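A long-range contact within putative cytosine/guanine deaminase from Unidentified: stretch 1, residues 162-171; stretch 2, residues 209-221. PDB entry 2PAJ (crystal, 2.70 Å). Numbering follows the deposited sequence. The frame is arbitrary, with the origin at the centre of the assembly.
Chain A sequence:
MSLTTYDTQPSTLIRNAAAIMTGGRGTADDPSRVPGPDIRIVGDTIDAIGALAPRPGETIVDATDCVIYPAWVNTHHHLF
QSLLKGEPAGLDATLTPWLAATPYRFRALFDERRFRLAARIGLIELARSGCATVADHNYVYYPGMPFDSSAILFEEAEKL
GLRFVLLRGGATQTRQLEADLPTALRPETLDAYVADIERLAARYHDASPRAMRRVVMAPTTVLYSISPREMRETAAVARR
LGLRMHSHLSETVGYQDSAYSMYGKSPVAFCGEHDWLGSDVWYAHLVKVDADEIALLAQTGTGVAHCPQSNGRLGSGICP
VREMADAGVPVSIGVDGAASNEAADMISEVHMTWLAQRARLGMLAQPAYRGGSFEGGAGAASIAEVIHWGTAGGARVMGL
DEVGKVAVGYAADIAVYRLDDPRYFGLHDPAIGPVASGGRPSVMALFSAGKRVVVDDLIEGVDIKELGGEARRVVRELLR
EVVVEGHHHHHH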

# COMPACT_ATOMS: atom_id res chain seq x y z
N LEU A 162 3.68 5.18 10.57
CA LEU A 162 3.15 5.09 9.21
C LEU A 162 1.65 5.36 9.09
O LEU A 162 0.89 5.12 10.03
N ARG A 163 1.23 5.86 7.93
CA ARG A 163 -0.19 6.09 7.70
C ARG A 163 -0.71 4.71 7.35
O ARG A 163 -0.09 4.01 6.56
N PHE A 164 -1.85 4.33 7.92
CA PHE A 164 -2.41 3.02 7.65
C PHE A 164 -3.81 3.10 7.07
O PHE A 164 -4.61 3.93 7.48
N VAL A 165 -4.10 2.24 6.11
CA VAL A 165 -5.41 2.20 5.48
C VAL A 165 -5.96 0.79 5.66
O VAL A 165 -5.45 -0.17 5.06
N LEU A 166 -6.99 0.65 6.48
CA LEU A 166 -7.59 -0.66 6.71
C LEU A 166 -8.61 -1.04 5.65
O LEU A 166 -9.59 -0.33 5.43
N LEU A 167 -8.37 -2.17 4.99
CA LEU A 167 -9.27 -2.67 3.96
C LEU A 167 -9.99 -3.88 4.58
O LEU A 167 -9.64 -5.03 4.33
N ARG A 168 -11.00 -3.58 5.39
CA ARG A 168 -11.78 -4.59 6.11
C ARG A 168 -12.41 -5.60 5.16
O ARG A 168 -13.40 -5.32 4.50
N GLY A 169 -11.82 -6.79 5.11
CA GLY A 169 -12.32 -7.83 4.24
C GLY A 169 -13.17 -8.87 4.93
O GLY A 169 -13.41 -8.79 6.13
N GLY A 170 -13.63 -9.86 4.17
CA GLY A 170 -14.44 -10.91 4.75
C GLY A 170 -15.44 -11.51 3.78
O GLY A 170 -15.45 -11.20 2.59
N ALA A 171 -16.28 -12.40 4.30
CA ALA A 171 -17.29 -13.04 3.48
C ALA A 171 -18.51 -13.43 4.30
O ALA A 171 -18.43 -13.60 5.52
N PRO A 209 -7.72 14.68 3.59
CA PRO A 209 -6.91 14.08 2.52
C PRO A 209 -5.47 13.79 2.95
O PRO A 209 -4.60 13.53 2.13
N ARG A 210 -5.22 13.84 4.26
CA ARG A 210 -3.90 13.55 4.80
C ARG A 210 -4.09 12.88 6.15
O ARG A 210 -3.36 13.11 7.11
N ALA A 211 -5.10 12.02 6.19
CA ALA A 211 -5.42 11.27 7.39
C ALA A 211 -4.32 10.24 7.67
O ALA A 211 -3.71 9.71 6.75
N MET A 212 -4.06 9.98 8.95
CA MET A 212 -3.06 8.99 9.33
C MET A 212 -3.75 7.65 9.53
O MET A 212 -3.10 6.63 9.75
N ARG A 213 -5.08 7.68 9.45
CA ARG A 213 -5.90 6.48 9.59
C ARG A 213 -7.09 6.50 8.66
O ARG A 213 -7.75 7.52 8.50
N ARG A 214 -7.37 5.35 8.06
CA ARG A 214 -8.47 5.21 7.13
C ARG A 214 -9.08 3.83 7.19
O ARG A 214 -8.44 2.87 7.60
N VAL A 215 -10.34 3.75 6.75
CA VAL A 215 -11.09 2.51 6.75
C VAL A 215 -11.84 2.40 5.43
O VAL A 215 -12.38 3.37 4.95
N VAL A 216 -11.86 1.21 4.85
CA VAL A 216 -12.59 1.00 3.61
C VAL A 216 -13.31 -0.36 3.58
O VAL A 216 -12.85 -1.34 4.18
N MET A 217 -14.45 -0.38 2.90
CA MET A 217 -15.32 -1.56 2.71
C MET A 217 -14.63 -2.49 1.71
O MET A 217 -14.58 -2.17 0.53
N ALA A 218 -14.15 -3.65 2.17
CA ALA A 218 -13.42 -4.55 1.27
C ALA A 218 -13.67 -6.06 1.28
O ALA A 218 -12.76 -6.84 1.57
N PRO A 219 -14.88 -6.50 0.92
CA PRO A 219 -15.16 -7.94 0.90
C PRO A 219 -14.10 -8.63 0.01
O PRO A 219 -14.01 -8.33 -1.18
N THR A 220 -13.33 -9.55 0.58
CA THR A 220 -12.26 -10.24 -0.15
C THR A 220 -12.40 -10.36 -1.67
O THR A 220 -11.77 -9.60 -2.41
N THR A 221 -13.19 -11.32 -2.14
CA THR A 221 -13.42 -11.50 -3.57
C THR A 221 -14.90 -11.26 -3.77
O THR A 221 -15.71 -12.18 -3.80

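Two neighbouring parallel strands make this contact, so most side chains stand on the faces of the sheet and meet laterally rather than pointing straight across. Before the strand, Leu162 (m, t) points away. Arg163 starts sideways, but its m, t, t chain brings the guanidinium to the loop that leads into the partner strand: NH1 donates to Ala211 O at 3.1 Å and, weakly, to Arg210 O at 3.0 Å, both near the guanidinium plane. Met212, all m, brings its SD to 3.0 Å from the same Arg163 NH1. One long side chain thus gathers three consecutive residues.

Phe164 (t) shares a face with Arg213, and its ring leads away from the partner. On the other face, Val165 (t) sets CG1 3.7 Å from Val216 CG1. Leu166 (t, p) stands on the same face as Phe164, beside Val215. Leu167 (m, t) brings CD2 to 3.3 Å from Val216 CG1, the same methyl. Val216, with chi1 near 3°, therefore sits against two residues of stretch 1. Leu167 CB also lies 3.9 Å from Ala218 CB, whose small side chain points toward stretch 1.

Arg168 (chi1 -147°, between wells, then m, t) starts on the face of Phe164 and Leu166, but its end leads away; NH1 makes a weak hydrogen bond to Gly169 O. At Gly170, whose backbone angles call for glycine, N donates weakly to Thr220 OG1 (3.2 Å), with Thr220 in m.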

# COMPACT_ATOMS: atom_id res chain seq x y z
CB LEU A 162 3.42 3.69 8.63
CG LEU A 162 4.74 2.99 8.92
CD1 LEU A 162 4.71 1.59 8.34
CD2 LEU A 162 5.90 3.80 8.34
CB ARG A 163 -0.44 6.98 6.48
CG ARG A 163 0.15 8.36 6.49
CD ARG A 163 -0.18 9.01 5.15
NE ARG A 163 0.44 10.32 5.00
CZ ARG A 163 0.02 11.40 5.64
NH1 ARG A 163 -1.02 11.31 6.45
NH2 ARG A 163 0.66 12.56 5.47
CB PHE A 164 -2.43 2.17 8.92
CG PHE A 164 -2.77 0.74 8.68
CD1 PHE A 164 -1.92 -0.09 7.95
CD2 PHE A 164 -3.96 0.21 9.17
CE1 PHE A 164 -2.24 -1.42 7.71
CE2 PHE A 164 -4.31 -1.12 8.94
CZ PHE A 164 -3.45 -1.95 8.21
CB VAL A 165 -5.32 2.53 3.97
CG1 VAL A 165 -6.68 2.41 3.32
CG2 VAL A 165 -4.77 3.91 3.77
CB LEU A 166 -8.25 -0.70 8.09
CG LEU A 166 -8.96 -2.01 8.44
CD1 LEU A 166 -7.99 -3.18 8.36
CD2 LEU A 166 -9.56 -1.90 9.83
CB LEU A 167 -8.47 -3.10 2.72
CG LEU A 167 -7.39 -2.16 2.17
CD1 LEU A 167 -6.77 -2.77 0.93
CD2 LEU A 167 -7.99 -0.81 1.86
CB ARG A 168 -12.86 -3.88 6.94
CG ARG A 168 -13.24 -4.55 8.25
CD ARG A 168 -13.98 -5.86 8.05
NE ARG A 168 -14.49 -6.40 9.31
CZ ARG A 168 -15.15 -7.55 9.43
NH1 ARG A 168 -15.38 -8.29 8.35
NH2 ARG A 168 -15.57 -7.96 10.61
CB ALA A 171 -16.72 -14.26 2.79
CB PRO A 209 -7.03 15.09 1.39
CG PRO A 209 -7.14 16.38 2.13
CD PRO A 209 -8.05 16.08 3.28
CB ARG A 210 -3.06 14.83 4.91
CG ARG A 210 -3.69 15.96 5.70
CD ARG A 210 -3.17 17.27 5.16
NE ARG A 210 -1.74 17.46 5.40
CZ ARG A 210 -0.95 18.20 4.62
NH1 ARG A 210 -1.43 18.81 3.54
NH2 ARG A 210 0.33 18.35 4.95
CB ALA A 211 -6.77 10.58 7.20
CB MET A 212 -2.34 9.41 10.62
CG MET A 212 -1.40 10.58 10.45
SD MET A 212 -0.12 10.33 9.18
CE MET A 212 0.91 9.10 9.97
CB ARG A 213 -6.36 6.32 11.03
CG ARG A 213 -5.31 5.70 11.88
CD ARG A 213 -5.62 5.81 13.34
NE ARG A 213 -4.65 5.04 14.10
CZ ARG A 213 -4.69 4.85 15.41
NH1 ARG A 213 -5.66 5.40 16.12
NH2 ARG A 213 -3.77 4.09 16.00
CB ARG A 214 -7.99 5.46 5.71
CG ARG A 214 -7.79 6.90 5.41
CD ARG A 214 -8.57 7.27 4.19
NE ARG A 214 -9.03 8.65 4.27
CZ ARG A 214 -9.61 9.29 3.27
NH1 ARG A 214 -9.81 8.67 2.11
NH2 ARG A 214 -10.00 10.54 3.43
CB VAL A 215 -12.12 2.48 7.91
CG1 VAL A 215 -12.94 1.20 7.87
CG2 VAL A 215 -11.41 2.62 9.26
CB VAL A 216 -11.65 1.20 2.32
CG1 VAL A 216 -10.22 1.48 2.73
CG2 VAL A 216 -11.68 -0.00 1.41
CB MET A 217 -16.66 -1.08 2.15
CG MET A 217 -17.72 -2.15 1.87
SD MET A 217 -18.47 -2.84 3.36
CE MET A 217 -17.99 -4.52 3.23
CB ALA A 218 -11.92 -4.30 1.45
CB PRO A 219 -16.56 -8.01 0.29
CG PRO A 219 -17.18 -6.71 0.74
CD PRO A 219 -16.07 -5.72 0.52
CB THR A 220 -12.03 -11.63 0.44
OG1 THR A 220 -12.18 -11.55 1.87
CG2 THR A 220 -10.60 -12.10 0.12
CB THR A 221 -13.07 -12.92 -4.05
OG1 THR A 221 -11.75 -13.26 -3.60
CG2 THR A 221 -13.11 -13.00 -5.58